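FdtA domain-containing protein (Helicobacter canadensis MIT 98-5491, PDB 7N67) probably catalyses the 3,4-keto isomerisation of a dTDP-linked 4-keto-6-deoxy sugar during biosynthesis of an unusual formylated sugar. Local coordinates at residues 41-45 and 46-50; 136-139 and 140-143; 143-146 and 147-151. All coordinates share one frame; numbering follows the deposited sequence.

Contact 1 of 3, residues 41-45 and 46-50; sequences IALEN and LKEIP. With TYD (thymidine-5'-diphosphate), chain E.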
loop_
_atom_site.group_PDB
_atom_site.type_symbol
_atom_site.label_atom_id
_atom_site.label_comp_id
_atom_site.label_asym_id
_atom_site.label_seq_id
_atom_site.Cartn_x
_atom_site.Cartn_y
_atom_site.Cartn_z
ATOM N N ILE B 41 -16.947 -2.161 -0.794
ATOM C CA ILE B 41 -17.832 -0.985 -0.596
ATOM C C ILE B 41 -18.389 -0.607 -1.966
ATOM O O ILE B 41 -17.615 -0.594 -2.940
ATOM C CB ILE B 41 -17.043 0.147 0.073
ATOM C CG1 ILE B 41 -16.718 -0.211 1.523
ATOM C CG2 ILE B 41 -17.787 1.467 -0.046
ATOM C CD1 ILE B 41 -15.719 0.731 2.169
ATOM N N ALA B 42 -19.699 -0.386 -2.039
ATOM C CA ALA B 42 -20.396 0.028 -3.276
ATOM C C ALA B 42 -21.015 1.408 -3.031
ATOM O O ALA B 42 -21.674 1.580 -1.992
ATOM C CB ALA B 42 -21.402 -1.023 -3.680
ATOM N N LEU B 43 -20.758 2.355 -3.935
ATOM C CA LEU B 43 -21.266 3.747 -3.835
ATOM C C LEU B 43 -22.007 4.097 -5.127
ATOM O O LEU B 43 -21.366 4.100 -6.213
ATOM C CB LEU B 43 -20.100 4.708 -3.549
ATOM C CG LEU B 43 -19.261 4.366 -2.315
ATOM C CD1 LEU B 43 -18.141 5.375 -2.128
ATOM C CD2 LEU B 43 -20.098 4.304 -1.062
ATOM N N GLU B 44 -23.307 4.389 -4.992
ATOM C CA GLU B 44 -24.245 4.675 -6.112
ATOM C C GLU B 44 -24.677 6.150 -6.114
ATOM O O GLU B 44 -24.833 6.731 -5.038
ATOM C CB GLU B 44 -25.479 3.782 -5.980
ATOM C CG GLU B 44 -25.145 2.312 -5.783
ATOM C CD GLU B 44 -26.215 1.376 -6.309
ATOM O OE1 GLU B 44 -27.288 1.276 -5.683
ATOM O OE2 GLU B 44 -25.986 0.808 -7.368
ATOM N N ASN B 45 -24.936 6.689 -7.305
ATOM C CA ASN B 45 -25.634 7.987 -7.540
ATOM C C ASN B 45 -26.862 8.138 -6.630
ATOM O O ASN B 45 -27.651 7.184 -6.512
ATOM C CB ASN B 45 -26.036 8.144 -9.005
ATOM C CG ASN B 45 -24.818 8.367 -9.862
ATOM O OD1 ASN B 45 -23.715 8.412 -9.316
ATOM N ND2 ASN B 45 -25.005 8.505 -11.170
ATOM N N LEU B 46 -26.986 9.322 -6.027
ATOM C CA LEU B 46 -28.184 9.813 -5.305
ATOM C C LEU B 46 -28.593 8.780 -4.261
ATOM O O LEU B 46 -29.788 8.726 -3.945
ATOM C CB LEU B 46 -29.290 10.096 -6.328
ATOM C CG LEU B 46 -28.889 11.070 -7.448
ATOM C CD1 LEU B 46 -29.942 11.160 -8.546
ATOM C CD2 LEU B 46 -28.604 12.463 -6.896
ATOM N N LYS B 47 -27.626 8.026 -3.730
ATOM C CA LYS B 47 -27.841 7.018 -2.660
ATOM C C LYS B 47 -26.767 7.235 -1.588
ATOM O O LYS B 47 -26.987 8.100 -0.750
ATOM C CB LYS B 47 -27.900 5.611 -3.267
ATOM C CG LYS B 47 -29.059 4.752 -2.773
ATOM C CD LYS B 47 -28.665 3.468 -2.064
ATOM C CE LYS B 47 -28.434 2.312 -3.019
ATOM N NZ LYS B 47 -28.568 1.004 -2.337
ATOM N N GLU B 48 -25.625 6.545 -1.627
ATOM C CA GLU B 48 -24.525 6.813 -0.661
ATOM C C GLU B 48 -23.826 8.115 -1.064
ATOM O O GLU B 48 -23.302 8.774 -0.163
ATOM C CB GLU B 48 -23.527 5.665 -0.579
ATOM C CG GLU B 48 -24.149 4.376 -0.079
ATOM C CD GLU B 48 -24.831 3.551 -1.152
ATOM O OE1 GLU B 48 -24.722 3.917 -2.354
ATOM O OE2 GLU B 48 -25.474 2.552 -0.787
ATOM N N ILE B 49 -23.829 8.443 -2.361
ATOM C CA ILE B 49 -23.292 9.708 -2.942
ATOM C C ILE B 49 -24.482 10.603 -3.239
ATOM O O ILE B 49 -25.300 10.248 -4.081
ATOM C CB ILE B 49 -22.515 9.446 -4.246
ATOM C CG1 ILE B 49 -21.469 8.343 -4.090
ATOM C CG2 ILE B 49 -21.908 10.738 -4.775
ATOM C CD1 ILE B 49 -20.521 8.567 -2.944
ATOM N N PRO B 50 -24.599 11.788 -2.602
ATOM C CA PRO B 50 -25.772 12.645 -2.781
ATOM C C PRO B 50 -25.633 13.603 -3.977
ATOM O O PRO B 50 -25.950 14.765 -3.855
ATOM C CB PRO B 50 -25.817 13.359 -1.425
ATOM C CG PRO B 50 -24.347 13.603 -1.131
ATOM C CD PRO B 50 -23.651 12.343 -1.626
HETATM P PA TYD E . -19.285 -10.207 -4.940
HETATM O O1A TYD E . -20.087 -10.224 -6.193
HETATM O O2A TYD E . -19.153 -11.467 -4.154
HETATM O O3A TYD E . -17.849 -9.577 -5.244
HETATM P PB TYD E . -16.719 -9.833 -6.343
HETATM O O1B TYD E . -15.523 -8.998 -5.891
HETATM O O2B TYD E . -16.468 -11.323 -6.265
HETATM O O3B TYD E . -17.248 -9.400 -7.680
HETATM O "O5'" TYD E . -19.841 -9.075 -3.957
HETATM C "C5'" TYD E . -19.683 -9.291 -2.541
HETATM C "C4'" TYD E . -20.939 -8.813 -1.866
HETATM O "O4'" TYD E . -21.121 -7.409 -2.159
HETATM C "C3'" TYD E . -22.208 -9.537 -2.315
HETATM O "O3'" TYD E . -23.014 -9.867 -1.193
HETATM C "C2'" TYD E . -22.908 -8.511 -3.191
HETATM C "C1'" TYD E . -22.452 -7.188 -2.591
HETATM N N1 TYD E . -22.446 -6.063 -3.553
HETATM C C2 TYD E . -23.304 -5.004 -3.321
HETATM O O2 TYD E . -24.052 -4.957 -2.353
HETATM N N3 TYD E . -23.261 -4.016 -4.277
HETATM C C4 TYD E . -22.460 -3.971 -5.404
HETATM O O4 TYD E . -22.530 -3.004 -6.175
HETATM C C5 TYD E . -21.578 -5.100 -5.577
HETATM C C5M TYD E . -20.670 -5.124 -6.774
HETATM C C6 TYD E . -21.617 -6.081 -4.663
#

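Contact 2 of 3, residues 136-139 and 140-143; sequences YNEN and EYIR. With TYD (thymidine-5'-diphosphate), chain C.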
loop_
_atom_site.group_PDB
_atom_site.type_symbol
_atom_site.label_atom_id
_atom_site.label_comp_id
_atom_site.label_asym_id
_atom_site.label_seq_id
_atom_site.Cartn_x
_atom_site.Cartn_y
_atom_site.Cartn_z
ATOM N N TYR B 136 -14.638 18.392 -15.437
ATOM C CA TYR B 136 -13.503 19.245 -15.002
ATOM C C TYR B 136 -13.606 20.577 -15.733
ATOM O O TYR B 136 -13.616 20.583 -16.964
ATOM C CB TYR B 136 -12.167 18.578 -15.330
ATOM C CG TYR B 136 -10.942 19.452 -15.230
ATOM C CD1 TYR B 136 -10.604 20.084 -14.050
ATOM C CD2 TYR B 136 -10.062 19.576 -16.290
ATOM C CE1 TYR B 136 -9.445 20.836 -13.944
ATOM C CE2 TYR B 136 -8.899 20.327 -16.207
ATOM C CZ TYR B 136 -8.589 20.971 -15.026
ATOM O OH TYR B 136 -7.454 21.733 -14.916
ATOM N N ASN B 137 -13.671 21.670 -14.991
ATOM C CA ASN B 137 -13.569 23.023 -15.589
ATOM C C ASN B 137 -12.483 23.813 -14.853
ATOM O O ASN B 137 -12.805 24.381 -13.794
ATOM C CB ASN B 137 -14.917 23.744 -15.558
ATOM C CG ASN B 137 -15.025 24.830 -16.607
ATOM O OD1 ASN B 137 -14.021 25.369 -17.083
ATOM N ND2 ASN B 137 -16.253 25.143 -16.984
ATOM N N GLU B 138 -11.267 23.882 -15.414
ATOM C CA GLU B 138 -10.172 24.721 -14.854
ATOM C C GLU B 138 -10.654 26.164 -14.639
ATOM O O GLU B 138 -10.214 26.788 -13.651
ATOM C CB GLU B 138 -8.939 24.685 -15.751
ATOM C CG GLU B 138 -7.777 25.487 -15.198
ATOM C CD GLU B 138 -7.250 25.069 -13.832
ATOM O OE1 GLU B 138 -6.411 25.820 -13.265
ATOM O OE2 GLU B 138 -7.650 23.986 -13.346
ATOM N N ASN B 139 -11.550 26.662 -15.500
ATOM C CA ASN B 139 -12.080 28.049 -15.435
ATOM C C ASN B 139 -12.802 28.282 -14.107
ATOM O O ASN B 139 -12.721 29.417 -13.619
ATOM C CB ASN B 139 -13.053 28.377 -16.570
ATOM C CG ASN B 139 -12.430 28.256 -17.942
ATOM O OD1 ASN B 139 -11.210 28.332 -18.078
ATOM N ND2 ASN B 139 -13.263 28.085 -18.959
ATOM N N GLU B 140 -13.501 27.276 -13.564
ATOM C CA GLU B 140 -14.378 27.417 -12.363
ATOM C C GLU B 140 -13.584 27.217 -11.059
ATOM O O GLU B 140 -14.201 27.358 -9.975
ATOM C CB GLU B 140 -15.555 26.442 -12.443
ATOM C CG GLU B 140 -16.548 26.820 -13.518
ATOM C CD GLU B 140 -16.986 28.269 -13.377
ATOM O OE1 GLU B 140 -17.479 28.625 -12.266
ATOM O OE2 GLU B 140 -16.781 29.047 -14.350
ATOM N N TYR B 141 -12.293 26.877 -11.159
ATOM C CA TYR B 141 -11.347 26.730 -10.016
ATOM C C TYR B 141 -11.000 28.116 -9.456
ATOM O O TYR B 141 -10.732 29.055 -10.217
ATOM C CB TYR B 141 -10.052 26.027 -10.438
ATOM C CG TYR B 141 -10.017 24.528 -10.268
ATOM C CD1 TYR B 141 -10.871 23.699 -10.977
ATOM C CD2 TYR B 141 -9.079 23.930 -9.444
ATOM C CE1 TYR B 141 -10.824 22.322 -10.842
ATOM C CE2 TYR B 141 -9.012 22.558 -9.299
ATOM C CZ TYR B 141 -9.884 21.745 -10.006
ATOM O OH TYR B 141 -9.823 20.388 -9.860
ATOM N N ILE B 142 -11.013 28.241 -8.136
ATOM C CA ILE B 142 -10.380 29.379 -7.416
ATOM C C ILE B 142 -9.136 28.822 -6.731
ATOM O O ILE B 142 -9.306 27.964 -5.852
ATOM C CB ILE B 142 -11.392 30.004 -6.444
ATOM C CG1 ILE B 142 -12.683 30.360 -7.185
ATOM C CG2 ILE B 142 -10.774 31.195 -5.723
ATOM C CD1 ILE B 142 -13.838 30.657 -6.285
ATOM N N ARG B 143 -7.950 29.210 -7.202
ATOM C CA ARG B 143 -6.648 28.679 -6.720
ATOM C C ARG B 143 -5.905 29.749 -5.903
ATOM O O ARG B 143 -4.683 29.576 -5.698
ATOM C CB ARG B 143 -5.775 28.236 -7.901
ATOM C CG ARG B 143 -6.374 27.136 -8.764
ATOM C CD ARG B 143 -5.363 26.627 -9.775
ATOM N NE ARG B 143 -5.835 25.456 -10.510
ATOM C CZ ARG B 143 -5.825 24.205 -10.058
ATOM N NH1 ARG B 143 -5.382 23.934 -8.843
ATOM N NH2 ARG B 143 -6.275 23.224 -10.820
HETATM P PA TYD C . -4.503 19.934 -9.102
HETATM O O1A TYD C . -5.726 20.780 -9.044
HETATM O O2A TYD C . -3.169 20.595 -9.022
HETATM O O3A TYD C . -4.620 18.765 -8.020
HETATM P PB TYD C . -4.977 18.705 -6.464
HETATM O O1B TYD C . -4.693 17.265 -6.042
HETATM O O2B TYD C . -4.032 19.706 -5.836
HETATM O O3B TYD C . -6.421 19.079 -6.291
HETATM O "O5'" TYD C . -4.526 19.039 -10.426
HETATM C "C5'" TYD C . -3.256 18.671 -10.999
HETATM C "C4'" TYD C . -3.389 18.761 -12.495
HETATM O "O4'" TYD C . -4.433 17.859 -12.925
HETATM C "C3'" TYD C . -3.753 20.153 -13.010
HETATM O "O3'" TYD C . -2.959 20.487 -14.139
HETATM C "C2'" TYD C . -5.213 20.011 -13.408
HETATM C "C1'" TYD C . -5.315 18.542 -13.798
HETATM N N1 TYD C . -6.670 17.969 -13.633
HETATM C C2 TYD C . -7.334 17.533 -14.763
HETATM O O2 TYD C . -6.844 17.591 -15.884
HETATM N N3 TYD C . -8.597 17.045 -14.528
HETATM C C4 TYD C . -9.244 16.935 -13.310
HETATM O O4 TYD C . -10.389 16.466 -13.256
HETATM C C5 TYD C . -8.488 17.394 -12.169
HETATM C C5M TYD C . -9.116 17.305 -10.809
HETATM C C6 TYD C . -7.258 17.889 -12.382
HETATM O O HOH W 1 -9.397 29.575 -12.541
#

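Contact 3 of 3, residues 143-146 and 147-151; sequences RDYD and EFLRM. With TYD (thymidine-5'-diphosphate), chain C.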
loop_
_atom_site.group_PDB
_atom_site.type_symbol
_atom_site.label_atom_id
_atom_site.label_comp_id
_atom_site.label_asym_id
_atom_site.label_seq_id
_atom_site.Cartn_x
_atom_site.Cartn_y
_atom_site.Cartn_z
ATOM N N ARG B 143 -7.950 29.210 -7.202
ATOM C CA ARG B 143 -6.648 28.679 -6.720
ATOM C C ARG B 143 -5.905 29.749 -5.903
ATOM O O ARG B 143 -4.683 29.576 -5.698
ATOM C CB ARG B 143 -5.775 28.236 -7.901
ATOM C CG ARG B 143 -6.374 27.136 -8.764
ATOM C CD ARG B 143 -5.363 26.627 -9.775
ATOM N NE ARG B 143 -5.835 25.456 -10.510
ATOM C CZ ARG B 143 -5.825 24.205 -10.058
ATOM N NH1 ARG B 143 -5.382 23.934 -8.843
ATOM N NH2 ARG B 143 -6.275 23.224 -10.820
ATOM N N ASP B 144 -6.588 30.825 -5.496
ATOM C CA ASP B 144 -6.022 31.923 -4.668
ATOM C C ASP B 144 -6.934 32.101 -3.458
ATOM O O ASP B 144 -8.149 32.317 -3.680
ATOM C CB ASP B 144 -5.913 33.227 -5.458
ATOM C CG ASP B 144 -5.218 34.342 -4.695
ATOM O OD1 ASP B 144 -5.863 34.983 -3.828
ATOM O OD2 ASP B 144 -4.028 34.537 -4.949
ATOM N N TYR B 145 -6.391 32.034 -2.238
ATOM C CA TYR B 145 -7.209 32.105 -0.993
ATOM C C TYR B 145 -7.872 33.490 -0.880
ATOM O O TYR B 145 -9.103 33.561 -0.529
ATOM C CB TYR B 145 -6.389 31.722 0.244
ATOM C CG TYR B 145 -7.231 31.627 1.493
ATOM C CD1 TYR B 145 -8.317 30.764 1.569
ATOM C CD2 TYR B 145 -6.963 32.420 2.597
ATOM C CE1 TYR B 145 -9.115 30.696 2.703
ATOM C CE2 TYR B 145 -7.744 32.356 3.739
ATOM C CZ TYR B 145 -8.820 31.493 3.795
ATOM O OH TYR B 145 -9.570 31.456 4.932
ATOM N N ASP B 146 -7.119 34.555 -1.203
ATOM C CA ASP B 146 -7.583 35.968 -1.082
ATOM C C ASP B 146 -8.793 36.170 -2.020
ATOM O O ASP B 146 -9.827 36.734 -1.557
ATOM C CB ASP B 146 -6.428 36.951 -1.326
ATOM C CG ASP B 146 -5.338 36.944 -0.262
ATOM O OD1 ASP B 146 -5.652 37.009 0.937
ATOM O OD2 ASP B 146 -4.182 36.899 -0.633
ATOM N N GLU B 147 -8.675 35.691 -3.269
ATOM C CA GLU B 147 -9.760 35.598 -4.286
ATOM C C GLU B 147 -10.975 34.875 -3.682
ATOM O O GLU B 147 -12.127 35.370 -3.863
ATOM C CB GLU B 147 -9.208 34.884 -5.523
ATOM C CG GLU B 147 -9.994 35.120 -6.806
ATOM C CD GLU B 147 -9.559 34.259 -7.993
ATOM O OE1 GLU B 147 -10.220 34.341 -9.055
ATOM O OE2 GLU B 147 -8.557 33.503 -7.864
ATOM N N PHE B 148 -10.748 33.770 -2.961
ATOM C CA PHE B 148 -11.830 32.970 -2.325
ATOM C C PHE B 148 -12.546 33.827 -1.271
ATOM O O PHE B 148 -13.781 33.802 -1.186
ATOM C CB PHE B 148 -11.286 31.659 -1.734
ATOM C CG PHE B 148 -12.288 30.901 -0.901
ATOM C CD1 PHE B 148 -13.410 30.333 -1.480
ATOM C CD2 PHE B 148 -12.150 30.801 0.470
ATOM C CE1 PHE B 148 -14.356 29.676 -0.706
ATOM C CE2 PHE B 148 -13.089 30.130 1.239
ATOM C CZ PHE B 148 -14.186 29.566 0.650
ATOM N N LEU B 149 -11.811 34.590 -0.463
ATOM C CA LEU B 149 -12.444 35.387 0.631
ATOM C C LEU B 149 -13.291 36.509 0.013
ATOM O O LEU B 149 -14.487 36.663 0.407
ATOM C CB LEU B 149 -11.361 35.907 1.586
ATOM C CG LEU B 149 -10.676 34.835 2.433
ATOM C CD1 LEU B 149 -9.524 35.422 3.220
ATOM C CD2 LEU B 149 -11.657 34.137 3.376
ATOM N N ARG B 150 -12.727 37.217 -0.969
ATOM C CA ARG B 150 -13.475 38.225 -1.771
ATOM C C ARG B 150 -14.782 37.603 -2.287
ATOM O O ARG B 150 -15.851 38.209 -2.041
ATOM C CB ARG B 150 -12.586 38.765 -2.894
ATOM C CG ARG B 150 -11.506 39.710 -2.399
ATOM C CD ARG B 150 -10.903 40.508 -3.524
ATOM N NE ARG B 150 -10.005 39.670 -4.290
ATOM C CZ ARG B 150 -8.717 39.488 -4.018
ATOM N NH1 ARG B 150 -7.981 38.714 -4.803
ATOM N NH2 ARG B 150 -8.165 40.075 -2.970
ATOM N N MET B 151 -14.707 36.429 -2.937
ATOM C CA MET B 151 -15.889 35.681 -3.469
ATOM C C MET B 151 -16.893 35.417 -2.340
ATOM O O MET B 151 -18.089 35.641 -2.562
ATOM C CB MET B 151 -15.478 34.358 -4.124
ATOM C CG MET B 151 -16.597 33.666 -4.891
ATOM S SD MET B 151 -17.694 32.644 -3.846
ATOM C CE MET B 151 -16.602 31.280 -3.442
HETATM P PA TYD C . -4.503 19.934 -9.102
HETATM O O1A TYD C . -5.726 20.780 -9.044
HETATM O O2A TYD C . -3.169 20.595 -9.022
HETATM O O3A TYD C . -4.620 18.765 -8.020
HETATM P PB TYD C . -4.977 18.705 -6.464
HETATM O O1B TYD C . -4.693 17.265 -6.042
HETATM O O2B TYD C . -4.032 19.706 -5.836
HETATM O O3B TYD C . -6.421 19.079 -6.291
HETATM O "O5'" TYD C . -4.526 19.039 -10.426
HETATM C "C5'" TYD C . -3.256 18.671 -10.999
HETATM C "C4'" TYD C . -3.389 18.761 -12.495
HETATM O "O4'" TYD C . -4.433 17.859 -12.925
HETATM C "C3'" TYD C . -3.753 20.153 -13.010
HETATM O "O3'" TYD C . -2.959 20.487 -14.139
HETATM C "C2'" TYD C . -5.213 20.011 -13.408
HETATM C "C1'" TYD C . -5.315 18.542 -13.798
HETATM N N1 TYD C . -6.670 17.969 -13.633
HETATM C C2 TYD C . -7.334 17.533 -14.763
HETATM O O2 TYD C . -6.844 17.591 -15.884
HETATM N N3 TYD C . -8.597 17.045 -14.528
HETATM C C4 TYD C . -9.244 16.935 -13.310
HETATM O O4 TYD C . -10.389 16.466 -13.256
HETATM C C5 TYD C . -8.488 17.394 -12.169
HETATM C C5M TYD C . -9.116 17.305 -10.809
HETATM C C6 TYD C . -7.258 17.889 -12.382
#

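Contact 1 of 3, residues 41-45 and 46-50
A type II beta turn from E44 to K47 ends the strand 38-44, and the carboxylate of E48 reaches back across it to the backbone of E44. E48 OE1 accepts from E44 N at 3.0 Å; the N-H points at it with little bend (162°), and the oxygen is met almost end-on to its C-O bond. The bend at chi2 of E48 (84°) turns its carboxylate back along the strand, with CD 3.8 Å from A42 O. Two weak backbone bonds support the turn, both ending on E44 O, from K47 N and from I49 N. L46 fills the third turn position with positive phi and sends its side chain to the exposed side.

The side chains of E44 and K47 run alongside each other, bringing E44 OE1 within 3.6 Å of K47 NZ in a salt bridge. A long ion pair, 3.8 Å from K47 NZ to E48 OE2, completes a small charge network in which the lysine lies near both glutamates and would probably offset the repulsion between them. The other oxygen of E44, OE2, has its stronger partner across the subunit interface, in the backbone N of Y136 of the second subunit.

On the buried side L43 and I49 cross at about a right angle, L43 CB lying 3.9 Å from I49 CG1, while L43 CD2 rests 3.7 Å from E48 CB. L131 lies against both L43 and I49. Further back along the strand, A42 CB comes within 3.4 Å of O4 of a thymidine diphosphate whose other partners include H71 and R68 of the second subunit. The arrangement is that of a turn closing a cupin strand that is outermost within its own chain, where the antiparallel sheet runs on into the second subunit.

Contact 2 of 3, residues 136-139 and 140-143
Y141 CE1 touches the edge of the Y136 ring at CE1, 3.7 Å away, with the two tyrosine planes nearly perpendicular (83°). Over one face of Y136 lies the thymine of the bound thymidine diphosphate, its N3 close to the ring centre and 3.3 Å above the plane; the backbone N of E138 sits toward the rim of the opposite face. The Y141 ring has E138 OE2 over one face, toward the rim, and N137 O at its edge. Its CD2 in turn lies over a face of the R143 guanidinium, whose edge is shared by the E138 carboxylate and the ligand's alpha-phosphate oxygen O1A.

E138 and R143 form a side-on salt bridge between nearly coplanar groups: R143 NE donates to E138 OE1 at 2.8 Å and R143 NH2 to E138 OE2 at 3.0 Å, each on a syn lone pair. With CG opposite its backbone N (chi1 -178°) and a bend at chi2 (60°), the E138 side chain folds back over the Y141 face to meet the arginine. E138 OE2 also accepts from Y136 OH at 2.8 Å, from above the carboxylate plane. E138 is thus a second-shell residue of the dTDP pocket of this cupin, tying together two ligand-binding side chains. R143 NH2 donates to O1A at 3.1 Å and NH1 to the same oxygen at 3.2 Å, and Y141 OH approaches the thymine methyl C5M.

The backbone from N137 to Y141 is a short 3-10 turn opened by an Asx turn, N137 OD1 accepting from N139 N. E140 N then bonds to N137 O, and Y141 N to E138 O.

Contact 3 of 3, residues 143-146 and 147-151
Y145 packs against F148 and L149, three and four residues further along the helix 145-152, and this is the close-fitting part of the contact. L149 CG lies over a face of the Y145 ring in a CH-pi contact, 4.2 Å from the centroid, and L149 CD1 comes within 3.6 Å of Y145 CE2. Y145 CE1 meets the edge of the F148 ring at CD2, 3.8 Å away. A chi1 of -173°, trans to the backbone N, lays the tyrosine ring over the following turn. Its hydroxyl is held by N92 and its ring meets W116 edge-to-face, while F148 is buried against I142 and A72, so this side seats the helix on the beta sheet.

The other side of the helix start is polar and looser. D146, E147 and R150 are exposed, and their charges do not form close pairs with one another. The R150 guanidinium bends back so that D146 O lies over the centre of one of its faces; none of its N-H groups points at that oxygen, which takes the backbone N-H of R150 in a nearly linear helical bond. R150 NH1 is also 4.4 Å from D144 OD1, too far for a salt bridge.

The first turn of the helix is capped by D144. Its OD1 accepts from E147 N at 3.0 Å in a straight bond (169°), on the anti side of the carboxylate, and its carbonyl O accepts from F148 N at 3.1 Å. E147 OE2 stays 4.1 Å from D144 N, which leaves the capping one-sided. Just before it, R143 reaches to the ligand's phosphate. The arrangement is a classical aspartate N-cap, opening the C-terminal helix directly after a residue of the dTDP pocket.

Along the chain, contact 1 comes first and contacts 2 and 3 follow near the C-terminus, joined at R143. Contact 1 ends an outer strand of the six-stranded sheet; contact 2 leads into strand 141-142 at the margin of the five-stranded sheet, and contact 3 begins the helix 145-152 that follows. The centres of contacts 2 and 3 are 13 Å apart, and I142 packs on E147, F148 and M151. Contact 1 lies about 25 Å from contact 2 and 31 Å from contact 3, centre to centre. Contacts 2 and 3 touch one thymidine diphosphate and contact 1 another, so this chain contributes to two sites, consistent with pockets built across the subunit interface.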